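Local coordinates for protein CRISPR-associated endonuclease Cas12b (Alicyclobacillus acidoterrestris, PDB 5U31) that uses a guide RNA to recognise DNA beside a protospacer adjacent motif and cleaves it with a metal-dependent RuvC nuclease in bacterial antiviral defence, at residues Phe412-Leu424 against Val435-Asp449. The protein carries 3 engineered substitutions. Numbering follows the deposited sequence.
With nucleotides of chain B.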
loop_
_atom_site.group_PDB
_atom_site.type_symbol
_atom_site.label_atom_id
_atom_site.label_comp_id
_atom_site.label_asym_id
_atom_site.label_seq_id
_atom_site.Cartn_x
_atom_site.Cartn_y
_atom_site.Cartn_z
ATOM N N PHE A 412 41.391 -1.514 -6.815
ATOM C CA PHE A 412 42.035 -0.718 -7.844
ATOM C C PHE A 412 42.250 0.737 -7.454
ATOM O O PHE A 412 42.757 1.508 -8.275
ATOM C CB PHE A 412 41.221 -0.778 -9.146
ATOM C CG PHE A 412 40.956 -2.174 -9.632
ATOM C CD1 PHE A 412 41.988 -2.963 -10.112
ATOM C CD2 PHE A 412 39.672 -2.698 -9.614
ATOM C CE1 PHE A 412 41.745 -4.252 -10.562
ATOM C CE2 PHE A 412 39.424 -3.982 -10.065
ATOM C CZ PHE A 412 40.463 -4.761 -10.539
ATOM N N GLY A 413 41.889 1.135 -6.240
ATOM C CA GLY A 413 42.016 2.524 -5.852
ATOM C C GLY A 413 41.344 2.776 -4.519
ATOM O O GLY A 413 40.933 1.845 -3.824
ATOM N N GLU A 414 41.239 4.065 -4.179
ATOM C CA GLU A 414 40.672 4.457 -2.892
ATOM C C GLU A 414 39.264 3.906 -2.717
ATOM O O GLU A 414 38.966 3.235 -1.724
ATOM C CB GLU A 414 40.667 5.980 -2.756
ATOM C CG GLU A 414 42.044 6.600 -2.575
ATOM C CD GLU A 414 41.971 8.069 -2.202
ATOM O OE1 GLU A 414 40.852 8.566 -1.946
ATOM O OE2 GLU A 414 43.033 8.726 -2.163
ATOM N N ARG A 415 38.379 4.180 -3.673
ATOM C CA ARG A 415 37.016 3.667 -3.616
ATOM C C ARG A 415 36.691 2.784 -4.814
ATOM O O ARG A 415 35.514 2.591 -5.138
ATOM C CB ARG A 415 36.016 4.819 -3.501
ATOM C CG ARG A 415 35.985 5.466 -2.124
ATOM C CD ARG A 415 35.211 6.774 -2.119
ATOM N NE ARG A 415 35.118 7.333 -0.773
ATOM C CZ ARG A 415 34.689 8.562 -0.497
ATOM N NH1 ARG A 415 34.317 9.374 -1.477
ATOM N NH2 ARG A 415 34.638 8.979 0.762
ATOM N N ARG A 416 37.710 2.232 -5.470
ATOM C CA ARG A 416 37.514 1.375 -6.639
ATOM C C ARG A 416 37.462 -0.074 -6.175
ATOM O O ARG A 416 38.468 -0.785 -6.159
ATOM C CB ARG A 416 38.620 1.597 -7.661
ATOM C CG ARG A 416 38.768 3.033 -8.120
ATOM C CD ARG A 416 39.267 3.071 -9.552
ATOM N NE ARG A 416 39.652 4.412 -9.975
ATOM C CZ ARG A 416 39.986 4.728 -11.222
ATOM N NH1 ARG A 416 39.973 3.797 -12.169
ATOM N NH2 ARG A 416 40.328 5.972 -11.523
ATOM N N HIS A 417 36.271 -0.519 -5.789
ATOM C CA HIS A 417 36.099 -1.886 -5.333
ATOM C C HIS A 417 35.983 -2.824 -6.529
ATOM O O HIS A 417 35.988 -2.407 -7.690
ATOM C CB HIS A 417 34.879 -1.992 -4.423
ATOM C CG HIS A 417 34.819 -0.924 -3.376
ATOM N ND1 HIS A 417 35.732 -0.839 -2.347
ATOM C CD2 HIS A 417 33.962 0.109 -3.205
ATOM C CE1 HIS A 417 35.435 0.197 -1.584
ATOM N NE2 HIS A 417 34.365 0.790 -2.083
ATOM N N ALA A 418 35.879 -4.116 -6.237
ATOM C CA ALA A 418 35.785 -5.129 -7.273
ATOM C C ALA A 418 35.074 -6.343 -6.708
ATOM O O ALA A 418 34.949 -6.510 -5.493
ATOM C CB ALA A 418 37.164 -5.533 -7.806
ATOM N N ILE A 419 34.612 -7.193 -7.613
ATOM C CA ILE A 419 34.019 -8.472 -7.257
ATOM C C ILE A 419 34.743 -9.549 -8.040
ATOM O O ILE A 419 34.928 -9.420 -9.254
ATOM C CB ILE A 419 32.507 -8.501 -7.543
ATOM C CG1 ILE A 419 31.747 -8.014 -6.315
ATOM C CG2 ILE A 419 32.064 -9.898 -7.922
ATOM C CD1 ILE A 419 30.628 -7.084 -6.637
ATOM N N ARG A 420 35.174 -10.595 -7.348
ATOM C CA ARG A 420 35.812 -11.735 -7.990
ATOM C C ARG A 420 34.797 -12.867 -8.071
ATOM O O ARG A 420 34.424 -13.446 -7.047
ATOM C CB ARG A 420 37.059 -12.173 -7.230
ATOM C CG ARG A 420 37.905 -13.162 -7.994
ATOM C CD ARG A 420 38.809 -13.940 -7.066
ATOM N NE ARG A 420 39.641 -13.072 -6.240
ATOM C CZ ARG A 420 40.702 -12.409 -6.686
ATOM N NH1 ARG A 420 41.062 -12.506 -7.959
ATOM N NH2 ARG A 420 41.399 -11.644 -5.861
ATOM N N PHE A 421 34.344 -13.173 -9.282
ATOM C CA PHE A 421 33.524 -14.356 -9.501
ATOM C C PHE A 421 34.443 -15.565 -9.627
ATOM O O PHE A 421 35.279 -15.620 -10.535
ATOM C CB PHE A 421 32.664 -14.196 -10.752
ATOM C CG PHE A 421 31.727 -13.019 -10.705
ATOM C CD1 PHE A 421 30.433 -13.162 -10.227
ATOM C CD2 PHE A 421 32.136 -11.772 -11.149
ATOM C CE1 PHE A 421 29.567 -12.085 -10.188
ATOM C CE2 PHE A 421 31.270 -10.689 -11.115
ATOM C CZ PHE A 421 29.986 -10.846 -10.631
ATOM N N HIS A 422 34.298 -16.529 -8.717
ATOM C CA HIS A 422 35.188 -17.686 -8.736
ATOM C C HIS A 422 34.895 -18.618 -9.905
ATOM O O HIS A 422 35.774 -19.377 -10.321
ATOM C CB HIS A 422 35.096 -18.431 -7.410
ATOM C CG HIS A 422 35.505 -17.597 -6.240
ATOM N ND1 HIS A 422 36.820 -17.464 -5.849
ATOM C CD2 HIS A 422 34.781 -16.825 -5.402
ATOM C CE1 HIS A 422 36.885 -16.657 -4.806
ATOM N NE2 HIS A 422 35.661 -16.258 -4.514
ATOM N N LYS A 423 33.679 -18.585 -10.433
ATOM C CA LYS A 423 33.345 -19.274 -11.667
ATOM C C LYS A 423 32.408 -18.378 -12.454
ATOM O O LYS A 423 31.553 -17.707 -11.873
ATOM C CB LYS A 423 32.686 -20.637 -11.418
ATOM C CG LYS A 423 33.635 -21.726 -10.969
ATOM C CD LYS A 423 32.973 -23.091 -11.062
ATOM C CE LYS A 423 31.724 -23.170 -10.193
ATOM N NZ LYS A 423 31.172 -24.549 -10.167
ATOM N N LEU A 424 32.571 -18.366 -13.769
ATOM C CA LEU A 424 31.774 -17.492 -14.614
ATOM C C LEU A 424 31.782 -18.063 -16.023
ATOM O O LEU A 424 32.326 -19.141 -16.276
ATOM C CB LEU A 424 32.310 -16.060 -14.579
ATOM C CG LEU A 424 31.316 -14.923 -14.795
ATOM C CD1 LEU A 424 30.302 -14.887 -13.666
ATOM C CD2 LEU A 424 32.065 -13.610 -14.887
ATOM N N VAL A 435 34.857 -20.398 -17.103
ATOM C CA VAL A 435 36.160 -19.905 -16.685
ATOM C C VAL A 435 36.173 -19.746 -15.173
ATOM O O VAL A 435 35.138 -19.783 -14.508
ATOM C CB VAL A 435 36.518 -18.572 -17.364
ATOM C CG1 VAL A 435 36.699 -18.777 -18.859
ATOM C CG2 VAL A 435 35.436 -17.539 -17.070
ATOM N N ASP A 436 37.374 -19.548 -14.636
ATOM C CA ASP A 436 37.586 -19.406 -13.205
ATOM C C ASP A 436 38.127 -18.022 -12.880
ATOM O O ASP A 436 38.799 -17.391 -13.702
ATOM C CB ASP A 436 38.567 -20.464 -12.680
ATOM C CG ASP A 436 37.957 -21.846 -12.613
ATOM O OD1 ASP A 436 37.923 -22.536 -13.653
ATOM O OD2 ASP A 436 37.513 -22.243 -11.516
ATOM N N ASP A 437 37.813 -17.556 -11.673
ATOM C CA ASP A 437 38.525 -16.458 -11.022
ATOM C C ASP A 437 38.581 -15.215 -11.914
ATOM O O ASP A 437 39.636 -14.782 -12.374
ATOM C CB ASP A 437 39.927 -16.929 -10.621
ATOM C CG ASP A 437 40.203 -16.747 -9.143
ATOM O OD1 ASP A 437 40.809 -15.718 -8.779
ATOM O OD2 ASP A 437 39.805 -17.626 -8.347
ATOM N N VAL A 438 37.398 -14.649 -12.138
ATOM C CA VAL A 438 37.223 -13.452 -12.953
ATOM C C VAL A 438 36.960 -12.275 -12.025
ATOM O O VAL A 438 35.958 -12.261 -11.300
ATOM C CB VAL A 438 36.072 -13.618 -13.952
ATOM C CG1 VAL A 438 35.871 -12.338 -14.736
ATOM C CG2 VAL A 438 36.341 -14.784 -14.874
ATOM N N THR A 439 37.843 -11.279 -12.063
ATOM C CA THR A 439 37.734 -10.093 -11.219
ATOM C C THR A 439 37.136 -8.941 -12.018
ATOM O O THR A 439 37.690 -8.543 -13.049
ATOM C CB THR A 439 39.095 -9.685 -10.666
ATOM O OG1 THR A 439 39.658 -10.776 -9.928
ATOM C CG2 THR A 439 38.939 -8.481 -9.759
ATOM N N VAL A 440 36.037 -8.384 -11.524
ATOM C CA VAL A 440 35.279 -7.364 -12.234
ATOM C C VAL A 440 35.209 -6.104 -11.376
ATOM O O VAL A 440 34.728 -6.155 -10.241
ATOM C CB VAL A 440 33.869 -7.860 -12.589
ATOM C CG1 VAL A 440 33.024 -6.722 -13.119
ATOM C CG2 VAL A 440 33.954 -8.994 -13.600
ATOM N N PRO A 441 35.687 -4.957 -11.857
ATOM C CA PRO A 441 35.531 -3.719 -11.092
ATOM C C PRO A 441 34.081 -3.271 -11.026
ATOM O O PRO A 441 33.255 -3.570 -11.892
ATOM C CB PRO A 441 36.385 -2.707 -11.869
ATOM C CG PRO A 441 36.530 -3.288 -13.226
ATOM C CD PRO A 441 36.595 -4.765 -12.997
ATOM N N ILE A 442 33.787 -2.522 -9.969
ATOM C CA ILE A 442 32.459 -1.987 -9.705
ATOM C C ILE A 442 32.462 -0.494 -9.991
ATOM O O ILE A 442 33.404 0.216 -9.616
ATOM C CB ILE A 442 32.045 -2.246 -8.248
ATOM C CG1 ILE A 442 32.076 -3.738 -7.940
ATOM C CG2 ILE A 442 30.686 -1.639 -7.963
ATOM C CD1 ILE A 442 32.208 -4.016 -6.473
ATOM N N SER A 443 31.408 -0.016 -10.647
ATOM C CA SER A 443 31.237 1.420 -10.810
ATOM C C SER A 443 31.088 2.091 -9.446
ATOM O O SER A 443 30.516 1.525 -8.511
ATOM C CB SER A 443 30.019 1.716 -11.689
ATOM O OG SER A 443 30.234 1.300 -13.028
HETATM N N MSE A 444 31.627 3.306 -9.340
HETATM C CA MSE A 444 31.600 4.088 -8.102
HETATM C C MSE A 444 30.217 4.149 -7.475
HETATM O O MSE A 444 29.219 4.364 -8.162
HETATM C CB MSE A 444 32.083 5.514 -8.358
HETATM C CG MSE A 444 33.541 5.623 -8.733
HETATM SE SE MSE A 444 34.721 4.923 -7.358
HETATM C CE MSE A 444 36.381 5.743 -7.969
ATOM N N SER A 445 30.157 3.971 -6.160
ATOM C CA SER A 445 28.871 3.960 -5.474
ATOM C C SER A 445 29.061 4.531 -4.079
ATOM O O SER A 445 29.652 3.872 -3.218
ATOM C CB SER A 445 28.301 2.551 -5.415
ATOM O OG SER A 445 27.080 2.540 -4.705
ATOM N N GLU A 446 28.564 5.750 -3.857
ATOM C CA GLU A 446 28.603 6.314 -2.513
ATOM C C GLU A 446 27.870 5.424 -1.522
ATOM O O GLU A 446 28.170 5.447 -0.325
ATOM C CB GLU A 446 28.008 7.721 -2.504
ATOM C CG GLU A 446 28.803 8.744 -3.295
ATOM C CD GLU A 446 28.152 10.116 -3.293
ATOM O OE1 GLU A 446 26.966 10.214 -2.907
ATOM O OE2 GLU A 446 28.825 11.095 -3.675
ATOM N N GLN A 447 26.912 4.629 -2.003
ATOM C CA GLN A 447 26.226 3.683 -1.133
ATOM C C GLN A 447 27.188 2.648 -0.570
ATOM O O GLN A 447 27.004 2.184 0.561
ATOM C CB GLN A 447 25.096 3.005 -1.901
ATOM C CG GLN A 447 24.146 2.197 -1.054
ATOM C CD GLN A 447 22.959 1.717 -1.855
ATOM O OE1 GLN A 447 23.107 1.288 -2.998
ATOM N NE2 GLN A 447 21.768 1.805 -1.269
ATOM N N LEU A 448 28.219 2.279 -1.336
ATOM C CA LEU A 448 29.207 1.314 -0.864
ATOM C C LEU A 448 30.116 1.896 0.210
ATOM O O LEU A 448 30.772 1.134 0.929
ATOM C CB LEU A 448 30.057 0.803 -2.030
ATOM C CG LEU A 448 29.397 -0.108 -3.066
ATOM C CD1 LEU A 448 30.368 -0.452 -4.181
ATOM C CD2 LEU A 448 28.895 -1.371 -2.409
ATOM N N ASP A 449 30.175 3.221 0.340
ATOM C CA ASP A 449 30.994 3.805 1.392
ATOM C C ASP A 449 30.502 3.438 2.784
ATOM O O ASP A 449 31.231 3.662 3.756
ATOM C CB ASP A 449 31.046 5.325 1.245
ATOM C CG ASP A 449 31.624 5.766 -0.087
ATOM O OD1 ASP A 449 32.334 4.968 -0.739
ATOM O OD2 ASP A 449 31.365 6.922 -0.478
ATOM P P G B 30 27.296 4.464 -13.676
ATOM O OP1 G B 30 28.419 4.160 -14.598
ATOM O OP2 G B 30 25.899 4.374 -14.167
ATOM O "O5'" G B 30 27.435 3.517 -12.406
ATOM C "C5'" G B 30 26.974 3.931 -11.131
ATOM C "C4'" G B 30 26.086 2.891 -10.491
ATOM O "O4'" G B 30 26.431 2.766 -9.093
ATOM C "C3'" G B 30 24.600 3.213 -10.500
ATOM O "O3'" G B 30 23.970 2.793 -11.695
ATOM C "C2'" G B 30 24.070 2.509 -9.254
ATOM O "O2'" G B 30 23.770 1.149 -9.519
ATOM C "C1'" G B 30 25.274 2.570 -8.315
ATOM N N9 G B 30 25.194 3.658 -7.325
ATOM C C8 G B 30 26.097 4.683 -7.188
ATOM N N7 G B 30 25.805 5.493 -6.209
ATOM C C5 G B 30 24.642 4.966 -5.668
ATOM C C6 G B 30 23.856 5.419 -4.582
ATOM O O6 G B 30 24.039 6.406 -3.861
ATOM N N1 G B 30 22.761 4.595 -4.366
ATOM C C2 G B 30 22.459 3.477 -5.100
ATOM N N2 G B 30 21.355 2.810 -4.732
ATOM N N3 G B 30 23.183 3.040 -6.116
ATOM C C4 G B 30 24.252 3.828 -6.341
ATOM P P G B 28 38.930 7.586 -13.997
ATOM O OP1 G B 28 39.358 6.177 -13.817
ATOM O OP2 G B 28 38.901 8.159 -15.367
ATOM O "O5'" G B 28 37.479 7.755 -13.356
ATOM C "C5'" G B 28 37.262 7.488 -11.979
ATOM C "C4'" G B 28 35.925 7.999 -11.501
ATOM O "O4'" G B 28 35.816 9.431 -11.707
ATOM C "C3'" G B 28 34.700 7.443 -12.200
ATOM O "O3'" G B 28 34.370 6.137 -11.765
ATOM C "C2'" G B 28 33.641 8.492 -11.881
ATOM O "O2'" G B 28 33.159 8.340 -10.554
ATOM C "C1'" G B 28 34.465 9.776 -11.947
ATOM N N9 G B 28 34.362 10.420 -13.268
ATOM C C8 G B 28 35.317 10.470 -14.253
ATOM N N7 G B 28 34.918 11.115 -15.316
ATOM C C5 G B 28 33.622 11.512 -15.016
ATOM C C6 G B 28 32.683 12.245 -15.784
ATOM O O6 G B 28 32.813 12.706 -16.925
ATOM N N1 G B 28 31.489 12.421 -15.091
ATOM C C2 G B 28 31.232 11.957 -13.824
ATOM N N2 G B 28 30.018 12.230 -13.328
ATOM N N3 G B 28 32.098 11.273 -13.099
ATOM C C4 G B 28 33.264 11.089 -13.753
ATOM P P C B 92 18.546 5.948 4.393
ATOM O OP1 C B 92 18.141 5.497 5.753
ATOM O OP2 C B 92 19.929 6.457 4.230
ATOM O "O5'" C B 92 18.334 4.805 3.299
ATOM C "C5'" C B 92 17.042 4.283 3.011
ATOM C "C4'" C B 92 16.985 3.641 1.643
ATOM O "O4'" C B 92 17.345 4.614 0.628
ATOM C "C3'" C B 92 17.942 2.485 1.401
ATOM O "O3'" C B 92 17.451 1.260 1.904
ATOM C "C2'" C B 92 18.094 2.486 -0.113
ATOM O "O2'" C B 92 16.976 1.863 -0.726
ATOM C "C1'" C B 92 18.037 3.980 -0.424
ATOM N N1 C B 92 19.384 4.589 -0.542
ATOM C C2 C B 92 20.078 4.468 -1.753
ATOM O O2 C B 92 19.556 3.853 -2.697
ATOM N N3 C B 92 21.304 5.025 -1.872
ATOM C C4 C B 92 21.838 5.681 -0.845
ATOM N N4 C B 92 23.049 6.210 -1.010
ATOM C C5 C B 92 21.157 5.820 0.398
ATOM C C6 C B 92 19.942 5.266 0.506
#
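Val440 N gives its hydrogen to Ile419 O at 2.7 Å, and Ile419 N returns a bond to Val440 O, making the two residues a hydrogen-bonded antiparallel pair. Phe421 and Val438 repeat the pattern, but Asp437 also lies opposite Phe421, a G1 beta bulge, and at this bulge Asp437 N gives its hydrogen to His422 O from above the carbonyl plane. The ladder resumes at Leu424 and Val435, illustrating how a hairpin can turn a corner and still pair beyond it.

On the face bearing Arg420 and Thr439, the arginine bends at chi3 (-55°), which brings NH1 to 3.3 Å from Asp437 OD1, a salt bridge whose hydrogen bond is weak. Over Pro441, on the same face, the Phe412 ring from the preceding loop brings CE2 obliquely to Pro441 CB. The face bearing Ile419, Phe421, Val438 and Val440 is apolar: Val440 CG2 lies at the edge of the Phe421 ring, and Leu424 CD2 meets Val438 CG1. Just past the paired residues, Ile442 CD1 comes within 3.5 Å of Ile419 CD1. Strand 3-10 and helix 17-45 pack on this side.

Beyond the strands, Asp449 lays OD2 over one face of the Arg415 guanidinium, and its OD1 makes a long salt bridge to Arg415 NE, of charges only. Selenomethionine Met444 places CE 3.6 Å from CG of Arg416, a guide-RNA-binding residue whose guanidinium approaches the G28 phosphate of chain B, the exact spacing being doubtful. Gln447 OE1 lies 2.9 Å from N2 of G30 of chain B. Backbone pairing and apolar packing thus hold this part of the WED-II domain together, while its loops present charge and polar groups to the guide RNA.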